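Local coordinates for branched-chain-amino-acid aminotransferase (Deinococcus radiodurans, PDB 3UZO), which probably catalyses the pyridoxal-phosphate-dependent exchange of amino groups between leucine, isoleucine or valine and 2-oxoglutarate in branched-chain amino acid metabolism, at residues R35-Y40 / R127-F132; R39-W44 / T53-N58; F147-G152 / E162-V167. All coordinates share one frame; numbering follows the deposited sequence.

From the N terminus, the chain enters contact 1 at residues 35-40, leading into strand 39-45. Contact 2 starts from the same stretch, sharing Arg39 and Tyr40, and closes first, a short hairpin with strand 48-55 that nests inside the longer loop closed by contact 1 when residues 127-132 come back at the end of helix 115-128. Contact 3 follows in series as a second hairpin, strands 141-151 and 162-172. The two hairpins adjoin in one antiparallel sheet, where strand 39-45 pairs with 162-172 through Tyr40 N to Val167 O and Ala42 N to Phe165 O; Ser166 OG also bonds Tyr40 O. Contact 1 ties the lead-in to this sheet to the helix packed against it.

Contact 1 (R35-Y40 / R127-F132); sequences RTDLRY and RANEHF
Two hydrogen bonds between the side-chain amide of Asn129 and the backbone of Leu38 form the polar centre of this contact. Leu38 N points to a lone pair of Asn129 OD1 at 3.1 Å, and Asn129 ND2 returns a shorter bond of 2.7 Å to Leu38 O, so one amide grips both polar backbone atoms of a single residue and its rotation is fixed. A second bond to Val125 O also holds ND2. Asn129 is the first residue to leave helical geometry after helix 115-128, and it thereby links the end of that helix to the loop leading into strand 39-45 of the antiparallel sheet. A histidine-carboxylate hydrogen bond lies further out: His131 NE2 donates to Asp37 OD2 at 2.5 Å, with the oxygen in the plane of the imidazole, while the nitrogen sits above the carboxylate plane, 46° out of it. Apolar contacts come from Thr36, whose CG2, anti to the carbonyl carbon and beside the backbone N, rests over one face of the Phe132 ring, 3.7 Å from the ring centroid, in a CH-pi contact. Thr36 OG1 bonds to Cys169 O. Leu38 CD1 touches Ala128 CB at 4.1 Å.

Contact 2 (R39-W44 / T53-N58); sequences RYLAHW and TLTEDN
Arg39, Tyr40 and Leu41 pair with Thr55, Leu54 and Thr53 at the open end of the antiparallel beta hairpin of strands 39-45 and 48-55, the latter the outermost strand of the antiparallel sheet within this chain. Arg39 and Thr55 make a hydrogen-bonded pair, with Arg39 N to Thr55 O at 2.9 Å and Thr55 N to Arg39 O at 2.8 Å; Leu41 and Thr53 repeat the pattern. Tyr40 and Leu54 form the non-hydrogen-bonded pair between them, where Leu54 CA approaches Arg39 O and Tyr40 CA approaches Thr53 O in CA-H...O contacts. On the face of Tyr40 and Leu54, Leu54 CD2 packs against Tyr40 CB at 4.1 Å.

The other face carries Arg39, Leu41, Thr53 and Thr55. The Arg39 side chain, bent at chi2 (-123°) and chi3 (80°), lies side by side with that of Asn58, pointing the same way. Its CD comes within 3.5 Å of Asn58 CA, and Asn58 CB lies over one face of the guanidinium, 3.6 Å from Arg39 NH1, the guanidinium and Asn58 amide planes standing 85° apart. Arg39 NE is buried here with no partner in the model, whereas NH2 makes a very short, and so doubtful, contact with Thr36 O and NH1 forms a salt bridge with Glu64 of the second subunit. The strand ends in an ST turn, in which Thr55 OG1 accepts from Asp57 N at 3.2 Å. The Asp57 carboxylate (OD1) bonds to His61 NE2, and Glu56 forms a salt bridge with Arg35.

Strand 39-45 pairs on its other side with strand 162-172, where Leu41 touches Ile164 and Ser166, while the Tyr40 side chain packs on helix 115-128 through Ala121, Gln124 and Val125 and its hydroxyl bonds with Gln117.

Contact 3 (F147-G152 / E162-V167); sequences FVIGVG and EFIFSV
Phe147 faces Ser166 and Val151 faces Glu162 in an antiparallel beta hairpin, with Ile149-Ile164 hydrogen-bonded between them and a weak return bond from Glu162 N to Val151 O. Phe147 CG lies between the backbone N and the carbonyl carbon (chi1 67°), and the ring passes beside Ser166: CE2 and CZ each stand 3.6 Å from Ser166 CB. Ser166 OG is bonded to Tyr40 O on the next strand. Phe147 also meets His70 of the second subunit, and lies close to Arg145, a glutamate-binding residue.

On the same face, the side chains of Ile149 and Ile164 run side by side, with Ile149 CG1 3.9 Å from Ile164 CB. Val151 CG2 reaches across to Ile164 CG1 and sits 3.8 Å from Glu162 CB.

The opposite face holds Val148, Phe163 and Phe165. Helix 94-107 packs on Val148 and Phe165, helix 115-128 on Phe165, while Phe163 meets Met110, Pro111 and, edge-to-face, Trp44. The Phe163 ring comes up to Gly150, which has no side chain, CD2 3.6 Å from CA. Phe165 CG is anti to the backbone N (chi1 164°), and its CD1 stands 3.8 Å from Val148 CG2 and 3.4 Å from Phe147 O, which lies at the ring edge.

Contact 1 (R35-Y40 / R127-F132)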
loop_
_atom_site.group_PDB
_atom_site.type_symbol
_atom_site.label_atom_id
_atom_site.label_comp_id
_atom_site.label_asym_id
_atom_site.label_seq_id
_atom_site.Cartn_x
_atom_site.Cartn_y
_atom_site.Cartn_z
ATOM N N ARG A 35 -14.392 -5.143 -20.639
ATOM C CA ARG A 35 -14.328 -3.755 -21.051
ATOM C C ARG A 35 -15.679 -3.220 -21.483
ATOM O O ARG A 35 -16.296 -3.732 -22.425
ATOM C CB ARG A 35 -13.315 -3.574 -22.182
ATOM C CG ARG A 35 -13.138 -2.120 -22.596
ATOM C CD ARG A 35 -12.008 -1.951 -23.589
ATOM N NE ARG A 35 -11.856 -0.558 -24.003
ATOM C CZ ARG A 35 -10.819 -0.094 -24.695
ATOM N NH1 ARG A 35 -9.837 -0.918 -25.052
ATOM N NH2 ARG A 35 -10.757 1.192 -25.023
ATOM N N THR A 36 -16.158 -2.199 -20.779
ATOM C CA THR A 36 -17.428 -1.602 -21.162
ATOM C C THR A 36 -17.089 -0.423 -22.073
ATOM O O THR A 36 -15.914 -0.099 -22.263
ATOM C CB THR A 36 -18.256 -1.163 -19.935
ATOM O OG1 THR A 36 -17.437 -0.388 -19.059
ATOM C CG2 THR A 36 -18.782 -2.399 -19.181
ATOM N N ASP A 37 -18.099 0.224 -22.637
ATOM C CA ASP A 37 -17.851 1.303 -23.593
ATOM C C ASP A 37 -17.188 2.599 -23.124
ATOM O O ASP A 37 -16.174 3.025 -23.683
ATOM C CB ASP A 37 -19.157 1.647 -24.324
ATOM C CG ASP A 37 -19.724 0.461 -25.101
ATOM O OD1 ASP A 37 -18.974 -0.511 -25.343
ATOM O OD2 ASP A 37 -20.916 0.502 -25.482
ATOM N N LEU A 38 -17.747 3.226 -22.098
ATOM C CA LEU A 38 -17.218 4.499 -21.641
ATOM C C LEU A 38 -16.985 4.611 -20.136
ATOM O O LEU A 38 -17.754 4.069 -19.333
ATOM C CB LEU A 38 -18.176 5.605 -22.075
ATOM C CG LEU A 38 -18.368 5.768 -23.583
ATOM C CD1 LEU A 38 -19.650 6.562 -23.865
ATOM C CD2 LEU A 38 -17.149 6.454 -24.169
ATOM N N ARG A 39 -15.918 5.313 -19.771
ATOM C CA ARG A 39 -15.610 5.548 -18.361
ATOM C C ARG A 39 -15.409 7.042 -18.116
ATOM O O ARG A 39 -15.096 7.808 -19.045
ATOM C CB ARG A 39 -14.366 4.759 -17.928
ATOM C CG ARG A 39 -13.129 4.952 -18.786
ATOM C CD ARG A 39 -12.641 3.612 -19.313
ATOM N NE ARG A 39 -13.424 3.194 -20.458
ATOM C CZ ARG A 39 -13.908 1.975 -20.663
ATOM N NH1 ARG A 39 -13.710 0.987 -19.792
ATOM N NH2 ARG A 39 -14.604 1.754 -21.764
ATOM N N TYR A 40 -15.597 7.445 -16.860
ATOM C CA TYR A 40 -15.463 8.829 -16.436
ATOM C C TYR A 40 -14.023 9.115 -16.002
ATOM O O TYR A 40 -13.377 8.289 -15.348
ATOM C CB TYR A 40 -16.439 9.092 -15.281
ATOM C CG TYR A 40 -16.405 10.486 -14.691
ATOM C CD1 TYR A 40 -17.402 11.417 -14.987
ATOM C CD2 TYR A 40 -15.400 10.861 -13.799
ATOM C CE1 TYR A 40 -17.402 12.690 -14.402
ATOM C CE2 TYR A 40 -15.388 12.130 -13.211
ATOM C CZ TYR A 40 -16.392 13.036 -13.517
ATOM O OH TYR A 40 -16.381 14.279 -12.929
ATOM N N ARG A 127 -25.532 5.356 -16.985
ATOM C CA ARG A 127 -26.353 5.721 -18.132
ATOM C C ARG A 127 -25.702 5.444 -19.486
ATOM O O ARG A 127 -26.354 4.936 -20.391
ATOM C CB ARG A 127 -26.764 7.189 -18.026
ATOM C CG ARG A 127 -27.809 7.419 -16.944
ATOM C CD ARG A 127 -27.941 8.881 -16.570
ATOM N NE ARG A 127 -28.888 9.047 -15.469
ATOM C CZ ARG A 127 -28.915 10.099 -14.659
ATOM N NH1 ARG A 127 -28.042 11.082 -14.827
ATOM N NH2 ARG A 127 -29.803 10.157 -13.673
ATOM N N ALA A 128 -24.417 5.751 -19.616
ATOM C CA ALA A 128 -23.703 5.545 -20.876
ATOM C C ALA A 128 -23.410 4.077 -21.171
ATOM O O ALA A 128 -23.134 3.720 -22.308
ATOM C CB ALA A 128 -22.407 6.339 -20.871
ATOM N N ASN A 129 -23.463 3.235 -20.142
ATOM C CA ASN A 129 -23.196 1.809 -20.302
ATOM C C ASN A 129 -24.403 0.996 -19.855
ATOM O O ASN A 129 -24.258 -0.147 -19.418
ATOM C CB ASN A 129 -21.977 1.406 -19.462
ATOM C CG ASN A 129 -20.690 2.046 -19.948
ATOM O OD1 ASN A 129 -20.098 1.606 -20.932
ATOM N ND2 ASN A 129 -20.255 3.097 -19.259
ATOM N N GLU A 130 -25.597 1.574 -19.968
ATOM C CA GLU A 130 -26.800 0.873 -19.527
ATOM C C GLU A 130 -27.004 -0.496 -20.169
ATOM O O GLU A 130 -27.566 -1.405 -19.538
ATOM C CB GLU A 130 -28.043 1.739 -19.764
ATOM C CG GLU A 130 -29.344 1.008 -19.503
ATOM C CD GLU A 130 -30.555 1.907 -19.590
ATOM O OE1 GLU A 130 -31.680 1.378 -19.505
ATOM O OE2 GLU A 130 -30.384 3.138 -19.738
ATOM N N HIS A 131 -26.550 -0.647 -21.411
ATOM C CA HIS A 131 -26.691 -1.909 -22.121
ATOM C C HIS A 131 -25.852 -3.040 -21.519
ATOM O O HIS A 131 -25.988 -4.192 -21.930
ATOM C CB HIS A 131 -26.370 -1.733 -23.620
ATOM C CG HIS A 131 -25.092 -0.999 -23.896
ATOM N ND1 HIS A 131 -24.878 0.305 -23.502
ATOM C CD2 HIS A 131 -23.966 -1.385 -24.544
ATOM C CE1 HIS A 131 -23.675 0.690 -23.892
ATOM N NE2 HIS A 131 -23.100 -0.317 -24.527
ATOM N N PHE A 132 -25.000 -2.709 -20.544
ATOM C CA PHE A 132 -24.168 -3.706 -19.870
ATOM C C PHE A 132 -24.775 -4.104 -18.523
ATOM O O PHE A 132 -24.231 -4.943 -17.812
ATOM C CB PHE A 132 -22.751 -3.180 -19.631
ATOM C CG PHE A 132 -21.871 -3.199 -20.855
ATOM C CD1 PHE A 132 -21.610 -2.027 -21.559
ATOM C CD2 PHE A 132 -21.288 -4.387 -21.288
ATOM C CE1 PHE A 132 -20.779 -2.030 -22.677
ATOM C CE2 PHE A 132 -20.451 -4.405 -22.407
ATOM C CZ PHE A 132 -20.198 -3.220 -23.103
#

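Contact 2 (R39-W44 / T53-N58)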
loop_
_atom_site.group_PDB
_atom_site.type_symbol
_atom_site.label_atom_id
_atom_site.label_comp_id
_atom_site.label_asym_id
_atom_site.label_seq_id
_atom_site.Cartn_x
_atom_site.Cartn_y
_atom_site.Cartn_z
ATOM N N ARG A 39 -15.918 5.313 -19.771
ATOM C CA ARG A 39 -15.610 5.548 -18.361
ATOM C C ARG A 39 -15.409 7.042 -18.116
ATOM O O ARG A 39 -15.096 7.808 -19.045
ATOM C CB ARG A 39 -14.366 4.759 -17.928
ATOM C CG ARG A 39 -13.129 4.952 -18.786
ATOM C CD ARG A 39 -12.641 3.612 -19.313
ATOM N NE ARG A 39 -13.424 3.194 -20.458
ATOM C CZ ARG A 39 -13.908 1.975 -20.663
ATOM N NH1 ARG A 39 -13.710 0.987 -19.792
ATOM N NH2 ARG A 39 -14.604 1.754 -21.764
ATOM N N TYR A 40 -15.597 7.445 -16.860
ATOM C CA TYR A 40 -15.463 8.829 -16.436
ATOM C C TYR A 40 -14.023 9.115 -16.002
ATOM O O TYR A 40 -13.377 8.289 -15.348
ATOM C CB TYR A 40 -16.439 9.092 -15.281
ATOM C CG TYR A 40 -16.405 10.486 -14.691
ATOM C CD1 TYR A 40 -17.402 11.417 -14.987
ATOM C CD2 TYR A 40 -15.400 10.861 -13.799
ATOM C CE1 TYR A 40 -17.402 12.690 -14.402
ATOM C CE2 TYR A 40 -15.388 12.130 -13.211
ATOM C CZ TYR A 40 -16.392 13.036 -13.517
ATOM O OH TYR A 40 -16.381 14.279 -12.929
ATOM N N LEU A 41 -13.522 10.289 -16.374
ATOM C CA LEU A 41 -12.164 10.683 -16.025
ATOM C C LEU A 41 -12.122 12.165 -15.679
ATOM O O LEU A 41 -12.633 12.998 -16.434
ATOM C CB LEU A 41 -11.217 10.405 -17.197
ATOM C CG LEU A 41 -9.735 10.756 -17.007
ATOM C CD1 LEU A 41 -9.133 9.870 -15.938
ATOM C CD2 LEU A 41 -8.988 10.565 -18.324
ATOM N N ALA A 42 -11.519 12.485 -14.538
ATOM C CA ALA A 42 -11.389 13.866 -14.089
ATOM C C ALA A 42 -9.959 14.081 -13.626
ATOM O O ALA A 42 -9.299 13.155 -13.158
ATOM C CB ALA A 42 -12.364 14.162 -12.954
ATOM N N HIS A 43 -9.485 15.312 -13.759
ATOM C CA HIS A 43 -8.121 15.649 -13.389
ATOM C C HIS A 43 -8.084 16.731 -12.322
ATOM O O HIS A 43 -8.895 17.659 -12.328
ATOM C CB HIS A 43 -7.362 16.161 -14.619
ATOM C CG HIS A 43 -7.315 15.188 -15.756
ATOM N ND1 HIS A 43 -6.334 14.226 -15.874
ATOM C CD2 HIS A 43 -8.135 15.022 -16.821
ATOM C CE1 HIS A 43 -6.551 13.512 -16.963
ATOM N NE2 HIS A 43 -7.637 13.973 -17.556
ATOM N N TRP A 44 -7.133 16.602 -11.406
ATOM C CA TRP A 44 -6.951 17.589 -10.359
ATOM C C TRP A 44 -5.590 18.223 -10.608
ATOM O O TRP A 44 -4.612 17.530 -10.878
ATOM C CB TRP A 44 -6.949 16.942 -8.976
ATOM C CG TRP A 44 -6.942 17.941 -7.846
ATOM C CD1 TRP A 44 -8.026 18.398 -7.145
ATOM C CD2 TRP A 44 -5.792 18.578 -7.266
ATOM N NE1 TRP A 44 -7.619 19.271 -6.161
ATOM C CE2 TRP A 44 -6.255 19.401 -6.214
ATOM C CE3 TRP A 44 -4.417 18.533 -7.534
ATOM C CZ2 TRP A 44 -5.386 20.172 -5.421
ATOM C CZ3 TRP A 44 -3.553 19.303 -6.745
ATOM C CH2 TRP A 44 -4.046 20.111 -5.702
ATOM N N THR A 53 -14.840 14.170 -17.702
ATOM C CA THR A 53 -15.402 13.841 -19.003
ATOM C C THR A 53 -15.498 12.335 -19.184
ATOM O O THR A 53 -14.951 11.568 -18.389
ATOM C CB THR A 53 -14.524 14.392 -20.143
ATOM O OG1 THR A 53 -15.063 13.976 -21.401
ATOM C CG2 THR A 53 -13.106 13.858 -20.027
ATOM N N LEU A 54 -16.209 11.916 -20.223
ATOM C CA LEU A 54 -16.332 10.498 -20.527
ATOM C C LEU A 54 -15.335 10.188 -21.630
ATOM O O LEU A 54 -15.142 10.989 -22.550
ATOM C CB LEU A 54 -17.742 10.147 -21.007
ATOM C CG LEU A 54 -18.853 10.167 -19.960
ATOM C CD1 LEU A 54 -20.161 9.718 -20.602
ATOM C CD2 LEU A 54 -18.479 9.248 -18.808
ATOM N N THR A 55 -14.689 9.035 -21.523
ATOM C CA THR A 55 -13.727 8.617 -22.522
ATOM C C THR A 55 -13.881 7.124 -22.774
ATOM O O THR A 55 -14.409 6.394 -21.939
ATOM C CB THR A 55 -12.285 8.916 -22.073
ATOM O OG1 THR A 55 -11.373 8.409 -23.056
ATOM C CG2 THR A 55 -11.989 8.266 -20.715
ATOM N N GLU A 56 -13.443 6.674 -23.942
ATOM C CA GLU A 56 -13.521 5.261 -24.272
ATOM C C GLU A 56 -12.224 4.508 -23.955
ATOM O O GLU A 56 -12.217 3.284 -23.864
ATOM C CB GLU A 56 -13.857 5.114 -25.762
ATOM C CG GLU A 56 -13.129 3.999 -26.487
ATOM C CD GLU A 56 -11.667 4.317 -26.766
ATOM O OE1 GLU A 56 -10.948 3.416 -27.241
ATOM O OE2 GLU A 56 -11.232 5.462 -26.516
ATOM N N ASP A 57 -11.137 5.248 -23.758
ATOM C CA ASP A 57 -9.820 4.646 -23.555
ATOM C C ASP A 57 -9.639 3.353 -22.728
ATOM O O ASP A 57 -9.336 2.305 -23.292
ATOM C CB ASP A 57 -8.844 5.735 -23.089
ATOM C CG ASP A 57 -7.395 5.347 -23.311
ATOM O OD1 ASP A 57 -6.538 6.251 -23.443
ATOM O OD2 ASP A 57 -7.116 4.135 -23.350
ATOM N N ASN A 58 -9.801 3.411 -21.415
ATOM C CA ASN A 58 -9.636 2.236 -20.530
ATOM C C ASN A 58 -8.172 1.947 -20.157
ATOM O O ASN A 58 -7.869 1.008 -19.421
ATOM C CB ASN A 58 -10.388 0.989 -21.087
ATOM C CG ASN A 58 -9.471 -0.157 -21.561
ATOM O OD1 ASN A 58 -9.704 -1.329 -21.225
ATOM N ND2 ASN A 58 -8.476 0.162 -22.370
#

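Contact 3 (F147-G152 / E162-V167)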
loop_
_atom_site.group_PDB
_atom_site.type_symbol
_atom_site.label_atom_id
_atom_site.label_comp_id
_atom_site.label_asym_id
_atom_site.label_seq_id
_atom_site.Cartn_x
_atom_site.Cartn_y
_atom_site.Cartn_z
ATOM N N PHE A 147 -12.058 5.520 -8.480
ATOM C CA PHE A 147 -10.743 5.475 -7.866
ATOM C C PHE A 147 -9.996 6.778 -8.073
ATOM O O PHE A 147 -10.280 7.525 -9.003
ATOM C CB PHE A 147 -9.922 4.275 -8.381
ATOM C CG PHE A 147 -9.530 4.357 -9.832
ATOM C CD1 PHE A 147 -8.275 4.830 -10.202
ATOM C CD2 PHE A 147 -10.392 3.900 -10.824
ATOM C CE1 PHE A 147 -7.878 4.839 -11.547
ATOM C CE2 PHE A 147 -10.011 3.907 -12.169
ATOM C CZ PHE A 147 -8.750 4.377 -12.530
ATOM N N VAL A 148 -9.073 7.054 -7.160
ATOM C CA VAL A 148 -8.259 8.262 -7.187
ATOM C C VAL A 148 -6.803 7.849 -7.048
ATOM O O VAL A 148 -6.457 7.042 -6.186
ATOM C CB VAL A 148 -8.627 9.223 -6.020
ATOM C CG1 VAL A 148 -7.760 10.482 -6.072
ATOM C CG2 VAL A 148 -10.113 9.587 -6.102
ATOM N N ILE A 149 -5.956 8.404 -7.907
ATOM C CA ILE A 149 -4.534 8.086 -7.902
ATOM C C ILE A 149 -3.705 9.352 -8.037
ATOM O O ILE A 149 -4.101 10.289 -8.740
ATOM C CB ILE A 149 -4.163 7.153 -9.084
ATOM C CG1 ILE A 149 -4.705 7.737 -10.398
ATOM C CG2 ILE A 149 -4.728 5.757 -8.846
ATOM C CD1 ILE A 149 -4.319 6.963 -11.642
ATOM N N GLY A 150 -2.561 9.370 -7.359
ATOM C CA GLY A 150 -1.660 10.504 -7.436
ATOM C C GLY A 150 -0.817 10.361 -8.693
ATOM O O GLY A 150 -0.266 9.285 -8.956
ATOM N N VAL A 151 -0.710 11.431 -9.476
ATOM C CA VAL A 151 0.066 11.372 -10.712
ATOM C C VAL A 151 0.984 12.581 -10.892
ATOM O O VAL A 151 1.106 13.416 -9.992
ATOM C CB VAL A 151 -0.861 11.257 -11.935
ATOM C CG1 VAL A 151 -1.750 10.012 -11.800
ATOM C CG2 VAL A 151 -1.704 12.513 -12.067
ATOM N N GLY A 152 1.624 12.666 -12.057
ATOM C CA GLY A 152 2.543 13.758 -12.327
ATOM C C GLY A 152 3.965 13.393 -11.936
ATOM O O GLY A 152 4.183 12.492 -11.122
ATOM N N GLU A 162 -0.433 16.226 -8.802
ATOM C CA GLU A 162 -1.681 16.110 -9.539
ATOM C C GLU A 162 -2.365 14.786 -9.222
ATOM O O GLU A 162 -1.744 13.863 -8.690
ATOM C CB GLU A 162 -1.419 16.203 -11.045
ATOM C CG GLU A 162 -0.701 17.471 -11.470
ATOM C CD GLU A 162 -0.552 17.576 -12.974
ATOM O OE1 GLU A 162 0.249 18.419 -13.431
ATOM O OE2 GLU A 162 -1.238 16.822 -13.698
ATOM N N PHE A 163 -3.651 14.705 -9.535
ATOM C CA PHE A 163 -4.402 13.485 -9.284
ATOM C C PHE A 163 -5.414 13.219 -10.382
ATOM O O PHE A 163 -5.817 14.122 -11.123
ATOM C CB PHE A 163 -5.153 13.570 -7.948
ATOM C CG PHE A 163 -4.277 13.904 -6.778
ATOM C CD1 PHE A 163 -3.884 15.219 -6.536
ATOM C CD2 PHE A 163 -3.817 12.898 -5.932
ATOM C CE1 PHE A 163 -3.041 15.525 -5.468
ATOM C CE2 PHE A 163 -2.975 13.194 -4.867
ATOM C CZ PHE A 163 -2.584 14.509 -4.634
ATOM N N ILE A 164 -5.816 11.960 -10.480
ATOM C CA ILE A 164 -6.825 11.559 -11.432
ATOM C C ILE A 164 -7.942 10.863 -10.654
ATOM O O ILE A 164 -7.688 10.127 -9.690
ATOM C CB ILE A 164 -6.264 10.577 -12.486
ATOM C CG1 ILE A 164 -5.462 11.342 -13.542
ATOM C CG2 ILE A 164 -7.402 9.783 -13.107
ATOM C CD1 ILE A 164 -4.873 10.457 -14.635
ATOM N N PHE A 165 -9.176 11.140 -11.048
ATOM C CA PHE A 165 -10.344 10.505 -10.447
ATOM C C PHE A 165 -11.038 9.864 -11.629
ATOM O O PHE A 165 -11.315 10.537 -12.624
ATOM C CB PHE A 165 -11.295 11.515 -9.811
ATOM C CG PHE A 165 -12.669 10.952 -9.521
ATOM C CD1 PHE A 165 -12.817 9.766 -8.807
ATOM C CD2 PHE A 165 -13.818 11.629 -9.934
ATOM C CE1 PHE A 165 -14.081 9.261 -8.504
ATOM C CE2 PHE A 165 -15.093 11.134 -9.634
ATOM C CZ PHE A 165 -15.222 9.946 -8.916
ATOM N N SER A 166 -11.320 8.571 -11.529
ATOM C CA SER A 166 -11.963 7.880 -12.636
ATOM C C SER A 166 -12.983 6.876 -12.138
ATOM O O SER A 166 -12.894 6.388 -11.007
ATOM C CB SER A 166 -10.896 7.167 -13.485
ATOM O OG SER A 166 -11.459 6.486 -14.591
ATOM N N VAL A 167 -13.971 6.596 -12.976
ATOM C CA VAL A 167 -14.990 5.610 -12.641
ATOM C C VAL A 167 -15.291 4.769 -13.868
ATOM O O VAL A 167 -15.685 5.309 -14.909
ATOM C CB VAL A 167 -16.344 6.246 -12.179
ATOM C CG1 VAL A 167 -17.296 5.123 -11.717
ATOM C CG2 VAL A 167 -16.122 7.222 -11.039
#